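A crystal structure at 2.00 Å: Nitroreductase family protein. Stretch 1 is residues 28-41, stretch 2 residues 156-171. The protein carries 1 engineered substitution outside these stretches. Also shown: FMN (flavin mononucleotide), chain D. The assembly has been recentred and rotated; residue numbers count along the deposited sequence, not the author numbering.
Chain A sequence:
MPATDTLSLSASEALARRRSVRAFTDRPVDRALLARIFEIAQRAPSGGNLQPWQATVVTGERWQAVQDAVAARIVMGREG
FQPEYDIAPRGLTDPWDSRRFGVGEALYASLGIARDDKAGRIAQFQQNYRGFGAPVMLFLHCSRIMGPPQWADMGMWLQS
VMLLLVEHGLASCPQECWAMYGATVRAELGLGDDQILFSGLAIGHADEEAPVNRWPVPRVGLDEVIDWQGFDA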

# COMPACT_ATOMS: atom_id res chain seq x y z
N PRO A 28 -1.61 -27.46 -4.02
CA PRO A 28 -2.47 -26.51 -4.74
C PRO A 28 -3.10 -25.51 -3.80
O PRO A 28 -3.21 -25.74 -2.60
CB PRO A 28 -3.55 -27.40 -5.36
CG PRO A 28 -3.50 -28.67 -4.57
CD PRO A 28 -2.07 -28.84 -4.20
N VAL A 29 -3.50 -24.38 -4.37
CA VAL A 29 -4.23 -23.37 -3.63
C VAL A 29 -5.72 -23.50 -3.97
O VAL A 29 -6.10 -23.58 -5.14
CB VAL A 29 -3.70 -21.97 -3.97
CG1 VAL A 29 -4.45 -20.92 -3.19
CG2 VAL A 29 -2.22 -21.90 -3.65
N ASP A 30 -6.55 -23.54 -2.94
CA ASP A 30 -7.99 -23.62 -3.10
C ASP A 30 -8.55 -22.36 -3.76
O ASP A 30 -8.54 -21.29 -3.15
CB ASP A 30 -8.67 -23.80 -1.74
CG ASP A 30 -10.19 -23.84 -1.85
OD1 ASP A 30 -10.70 -24.14 -2.95
OD2 ASP A 30 -10.87 -23.54 -0.85
N ARG A 31 -9.02 -22.49 -5.01
CA ARG A 31 -9.66 -21.36 -5.71
C ARG A 31 -10.72 -20.68 -4.84
O ARG A 31 -10.82 -19.45 -4.82
CB ARG A 31 -10.33 -21.82 -7.01
CG ARG A 31 -11.13 -20.72 -7.71
CD ARG A 31 -12.10 -21.28 -8.74
NE ARG A 31 -12.64 -20.25 -9.62
CZ ARG A 31 -13.52 -19.32 -9.26
NH1 ARG A 31 -13.94 -18.43 -10.15
NH2 ARG A 31 -13.98 -19.27 -8.02
N ALA A 32 -11.50 -21.49 -4.14
CA ALA A 32 -12.55 -21.00 -3.24
C ALA A 32 -12.02 -20.09 -2.14
O ALA A 32 -12.58 -19.03 -1.87
CB ALA A 32 -13.29 -22.16 -2.62
N LEU A 33 -10.95 -20.54 -1.49
CA LEU A 33 -10.32 -19.75 -0.44
C LEU A 33 -9.78 -18.43 -1.00
O LEU A 33 -9.96 -17.38 -0.40
CB LEU A 33 -9.20 -20.52 0.25
CG LEU A 33 -8.56 -19.75 1.40
CD1 LEU A 33 -9.62 -19.33 2.41
CD2 LEU A 33 -7.48 -20.58 2.06
N LEU A 34 -9.11 -18.50 -2.15
CA LEU A 34 -8.58 -17.29 -2.79
C LEU A 34 -9.70 -16.30 -3.04
O LEU A 34 -9.55 -15.10 -2.79
CB LEU A 34 -7.87 -17.61 -4.11
CG LEU A 34 -6.40 -18.02 -4.07
CD1 LEU A 34 -5.84 -18.08 -5.49
CD2 LEU A 34 -5.63 -17.00 -3.24
N ALA A 35 -10.81 -16.82 -3.54
CA ALA A 35 -11.98 -15.98 -3.79
C ALA A 35 -12.44 -15.33 -2.50
O ALA A 35 -12.76 -14.16 -2.50
CB ALA A 35 -13.12 -16.77 -4.39
N ARG A 36 -12.49 -16.12 -1.42
CA ARG A 36 -12.86 -15.57 -0.12
C ARG A 36 -11.81 -14.54 0.38
O ARG A 36 -12.18 -13.59 1.11
CB ARG A 36 -13.12 -16.63 0.94
CG ARG A 36 -14.48 -17.30 0.72
CD ARG A 36 -14.74 -18.39 1.72
NE ARG A 36 -13.60 -19.23 2.03
CZ ARG A 36 -13.44 -20.45 1.54
NH1 ARG A 36 -14.34 -20.95 0.71
NH2 ARG A 36 -12.40 -21.17 1.90
N ILE A 37 -10.53 -14.72 0.07
CA ILE A 37 -9.57 -13.73 0.52
C ILE A 37 -9.80 -12.38 -0.22
O ILE A 37 -9.74 -11.30 0.39
CB ILE A 37 -8.13 -14.29 0.37
CG1 ILE A 37 -7.92 -15.28 1.51
CG2 ILE A 37 -7.09 -13.16 0.38
CD1 ILE A 37 -6.62 -16.03 1.54
N PHE A 38 -10.10 -12.45 -1.51
CA PHE A 38 -10.29 -11.25 -2.31
C PHE A 38 -11.54 -10.40 -1.95
O PHE A 38 -11.46 -9.17 -2.03
CB PHE A 38 -10.33 -11.65 -3.78
CG PHE A 38 -9.00 -12.17 -4.31
CD1 PHE A 38 -7.78 -11.71 -3.81
CD2 PHE A 38 -8.98 -13.12 -5.33
CE1 PHE A 38 -6.57 -12.19 -4.34
CE2 PHE A 38 -7.78 -13.59 -5.86
CZ PHE A 38 -6.58 -13.14 -5.37
N GLU A 39 -12.68 -10.99 -1.54
CA GLU A 39 -13.84 -10.14 -1.16
C GLU A 39 -13.53 -9.33 0.07
O GLU A 39 -13.98 -8.18 0.18
CB GLU A 39 -15.15 -10.89 -0.88
CG GLU A 39 -15.58 -11.79 -1.94
CD GLU A 39 -15.12 -13.13 -1.53
OE1 GLU A 39 -14.18 -13.14 -0.71
OE2 GLU A 39 -15.62 -14.18 -2.00
N ILE A 40 -12.78 -9.92 1.00
CA ILE A 40 -12.40 -9.19 2.23
C ILE A 40 -11.34 -8.14 1.94
O ILE A 40 -11.41 -7.02 2.47
CB ILE A 40 -11.86 -10.13 3.31
CG1 ILE A 40 -12.84 -11.29 3.58
CG2 ILE A 40 -11.64 -9.36 4.59
CD1 ILE A 40 -12.34 -12.28 4.60
N ALA A 41 -10.37 -8.47 1.08
CA ALA A 41 -9.32 -7.51 0.72
C ALA A 41 -9.90 -6.27 0.02
O ALA A 41 -9.33 -5.20 0.06
CB ALA A 41 -8.28 -8.16 -0.19
N MET A 156 -2.15 -0.65 -0.57
CA MET A 156 -3.08 -0.88 0.54
C MET A 156 -3.81 -2.18 0.30
O MET A 156 -3.93 -3.01 1.20
CB MET A 156 -4.05 0.29 0.67
CG MET A 156 -3.37 1.58 1.16
SD MET A 156 -4.53 2.95 1.07
CE MET A 156 -3.34 4.31 0.95
N TRP A 157 -4.30 -2.36 -0.92
CA TRP A 157 -4.98 -3.61 -1.29
C TRP A 157 -4.06 -4.82 -1.22
O TRP A 157 -4.39 -5.84 -0.61
CB TRP A 157 -5.57 -3.52 -2.68
CG TRP A 157 -6.26 -4.78 -3.13
CD1 TRP A 157 -7.52 -5.17 -2.81
CD2 TRP A 157 -5.74 -5.80 -4.02
NE1 TRP A 157 -7.83 -6.36 -3.44
CE2 TRP A 157 -6.75 -6.77 -4.17
CE3 TRP A 157 -4.51 -6.00 -4.67
CZ2 TRP A 157 -6.59 -7.94 -4.98
CZ3 TRP A 157 -4.35 -7.15 -5.46
CH2 TRP A 157 -5.39 -8.11 -5.60
N LEU A 158 -2.90 -4.69 -1.84
CA LEU A 158 -1.95 -5.79 -1.88
C LEU A 158 -1.56 -6.27 -0.49
O LEU A 158 -1.51 -7.47 -0.24
CB LEU A 158 -0.68 -5.38 -2.65
CG LEU A 158 0.21 -6.59 -2.94
CD1 LEU A 158 -0.52 -7.57 -3.88
CD2 LEU A 158 1.54 -6.16 -3.53
N GLN A 159 -1.23 -5.33 0.41
CA GLN A 159 -0.92 -5.73 1.78
C GLN A 159 -2.13 -6.39 2.46
O GLN A 159 -1.98 -7.28 3.28
CB GLN A 159 -0.45 -4.52 2.61
CG GLN A 159 -0.24 -4.80 4.10
CD GLN A 159 1.00 -5.65 4.38
OE1 GLN A 159 1.47 -6.43 3.52
NE2 GLN A 159 1.52 -5.53 5.59
N SER A 160 -3.33 -5.94 2.14
CA SER A 160 -4.51 -6.65 2.66
C SER A 160 -4.48 -8.11 2.23
O SER A 160 -4.68 -9.03 3.06
CB SER A 160 -5.79 -5.98 2.19
OG SER A 160 -5.84 -4.65 2.69
N VAL A 161 -4.22 -8.35 0.95
CA VAL A 161 -4.19 -9.74 0.46
C VAL A 161 -3.11 -10.57 1.15
O VAL A 161 -3.36 -11.68 1.62
CB VAL A 161 -3.99 -9.74 -1.07
CG1 VAL A 161 -3.81 -11.17 -1.60
CG2 VAL A 161 -5.19 -9.04 -1.72
N MET A 162 -1.91 -10.01 1.24
CA MET A 162 -0.79 -10.74 1.81
C MET A 162 -1.05 -11.12 3.28
O MET A 162 -0.70 -12.21 3.72
CB MET A 162 0.47 -9.89 1.68
CG MET A 162 0.93 -9.76 0.22
SD MET A 162 2.53 -8.94 0.16
CE MET A 162 2.01 -7.24 0.29
N LEU A 163 -1.65 -10.21 4.03
CA LEU A 163 -1.99 -10.52 5.42
C LEU A 163 -3.08 -11.57 5.53
O LEU A 163 -3.00 -12.45 6.38
CB LEU A 163 -2.42 -9.26 6.15
CG LEU A 163 -1.26 -8.28 6.35
CD1 LEU A 163 -1.75 -7.01 7.00
CD2 LEU A 163 -0.21 -8.97 7.20
N LEU A 164 -4.10 -11.50 4.66
CA LEU A 164 -5.18 -12.49 4.67
C LEU A 164 -4.68 -13.90 4.34
O LEU A 164 -5.18 -14.89 4.87
CB LEU A 164 -6.27 -12.11 3.68
CG LEU A 164 -7.12 -10.92 4.14
CD1 LEU A 164 -7.91 -10.27 2.98
CD2 LEU A 164 -8.05 -11.36 5.25
N LEU A 165 -3.69 -13.97 3.45
CA LEU A 165 -3.10 -15.25 3.08
C LEU A 165 -2.47 -15.90 4.29
O LEU A 165 -2.75 -17.05 4.62
CB LEU A 165 -2.06 -15.05 1.98
CG LEU A 165 -2.61 -14.74 0.59
CD1 LEU A 165 -1.46 -14.41 -0.37
CD2 LEU A 165 -3.42 -15.93 0.06
N VAL A 166 -1.62 -15.13 4.97
CA VAL A 166 -0.92 -15.57 6.17
C VAL A 166 -1.90 -16.07 7.21
O VAL A 166 -1.71 -17.14 7.82
CB VAL A 166 -0.07 -14.42 6.76
CG1 VAL A 166 0.29 -14.70 8.20
CG2 VAL A 166 1.17 -14.21 5.90
N GLU A 167 -2.96 -15.29 7.41
CA GLU A 167 -4.04 -15.66 8.33
C GLU A 167 -4.66 -17.00 7.97
O GLU A 167 -5.08 -17.75 8.86
CB GLU A 167 -5.12 -14.58 8.34
CG GLU A 167 -6.27 -14.84 9.32
CD GLU A 167 -7.40 -13.83 9.18
OE1 GLU A 167 -7.86 -13.61 8.04
OE2 GLU A 167 -7.83 -13.27 10.21
N HIS A 168 -4.74 -17.31 6.68
CA HIS A 168 -5.37 -18.57 6.28
C HIS A 168 -4.35 -19.66 5.96
O HIS A 168 -4.69 -20.67 5.35
CB HIS A 168 -6.30 -18.36 5.09
CG HIS A 168 -7.54 -17.57 5.41
ND1 HIS A 168 -7.57 -16.19 5.41
CD2 HIS A 168 -8.79 -17.98 5.74
CE1 HIS A 168 -8.79 -15.78 5.72
NE2 HIS A 168 -9.54 -16.84 5.93
N GLY A 169 -3.11 -19.48 6.39
CA GLY A 169 -2.12 -20.52 6.23
C GLY A 169 -1.42 -20.53 4.88
O GLY A 169 -0.65 -21.46 4.59
N LEU A 170 -1.65 -19.52 4.05
CA LEU A 170 -0.95 -19.46 2.77
C LEU A 170 0.17 -18.45 2.86
O LEU A 170 0.24 -17.69 3.83
CB LEU A 170 -1.89 -19.09 1.62
CG LEU A 170 -2.96 -20.12 1.24
CD1 LEU A 170 -4.08 -19.43 0.49
CD2 LEU A 170 -2.37 -21.25 0.40
N ALA A 171 1.03 -18.41 1.85
CA ALA A 171 2.14 -17.48 1.88
C ALA A 171 2.23 -16.80 0.54
O ALA A 171 1.56 -17.21 -0.42
CB ALA A 171 3.44 -18.19 2.21
N1 FMN D . -11.50 10.71 3.04
C2 FMN D . -11.81 12.02 3.27
O2 FMN D . -12.90 12.29 3.75
N3 FMN D . -10.90 13.02 2.99
C4 FMN D . -9.66 12.74 2.47
O4 FMN D . -8.87 13.67 2.24
C4A FMN D . -9.34 11.40 2.22
N5 FMN D . -8.12 11.04 1.69
C5A FMN D . -7.81 9.71 1.49
C6 FMN D . -6.57 9.37 0.98
C7 FMN D . -6.25 8.04 0.76
C7M FMN D . -4.90 7.68 0.23
C8 FMN D . -7.17 7.04 1.06
C8M FMN D . -6.80 5.59 0.86
C9 FMN D . -8.41 7.37 1.57
C9A FMN D . -8.73 8.71 1.79
N10 FMN D . -9.97 9.07 2.30
C10 FMN D . -10.27 10.40 2.51
C1' FMN D . -11.01 8.04 2.65
C2' FMN D . -11.70 7.45 1.43
O2' FMN D . -12.69 8.32 0.95
C3' FMN D . -12.30 6.11 1.86
O3' FMN D . -11.27 5.22 2.22
C4' FMN D . -13.19 5.46 0.81
O4' FMN D . -14.32 6.29 0.62
C5' FMN D . -13.66 4.12 1.37
O5' FMN D . -14.32 4.33 2.62
P FMN D . -13.85 3.55 3.96
O1P FMN D . -14.66 4.16 5.09
O2P FMN D . -14.10 2.07 3.91
O3P FMN D . -12.36 3.73 4.09
O HOH W 1 -10.30 -7.70 -3.86

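Two helices far apart in sequence can be joined almost wholly by the fit of apolar side chains, and residues 31-41 and 156-167 of this nitroreductase family protein illustrate the principle. Their axes run at 137° to one another and approach to 9.1 Å, and 664 Å² of surface is buried between the two stretches, yet no direct hydrogen bond crosses the contact.

Packing does most of the work. Where the backbones come nearest, A41 acts as a knob in a hole formed by W157, S160, V161 and L164; its CB lies 3.6 Å from V161 CG2 and 4.1 Å from S160 CB. Small side chains at A41 and S160 suit a place where their CA atoms are only 5.3 Å apart. One turn earlier the backbones stand farther apart, and I37 fills the space with both branches: CG2 rests 3.6 Å from L164 CB, while CD1 reaches L165 CD2 at 3.5 Å. L164, in turn, extends CD1 to within 4.0 Å of I40 CB. Beyond the second helix, L170 continues the apolar seam, its CD1 meeting L33 CD2 at 3.9 Å and V29 CG1 at 4.0 Å.

Aromatic rings broaden this core. V161 CG1 lies at the edge of the F38 ring, 4.0 Å from CE1, and F38 CD1 approaches W157 CZ2 at 4.1 Å.

Polar groups are accommodated without breaking the apolar surface. A water bridges the stretches, donating to F38 O at 2.6 Å and accepting from W157 NE1 at 2.8 Å, so the indole nitrogen is satisfied. H168 ND1 donates to L164 O within its own stretch (2.8 Å), leaving ring carbon CD2 3.7 Å from L33 CD1. S160 OG similarly donates to M156 O at 2.9 Å, while its CB faces A41.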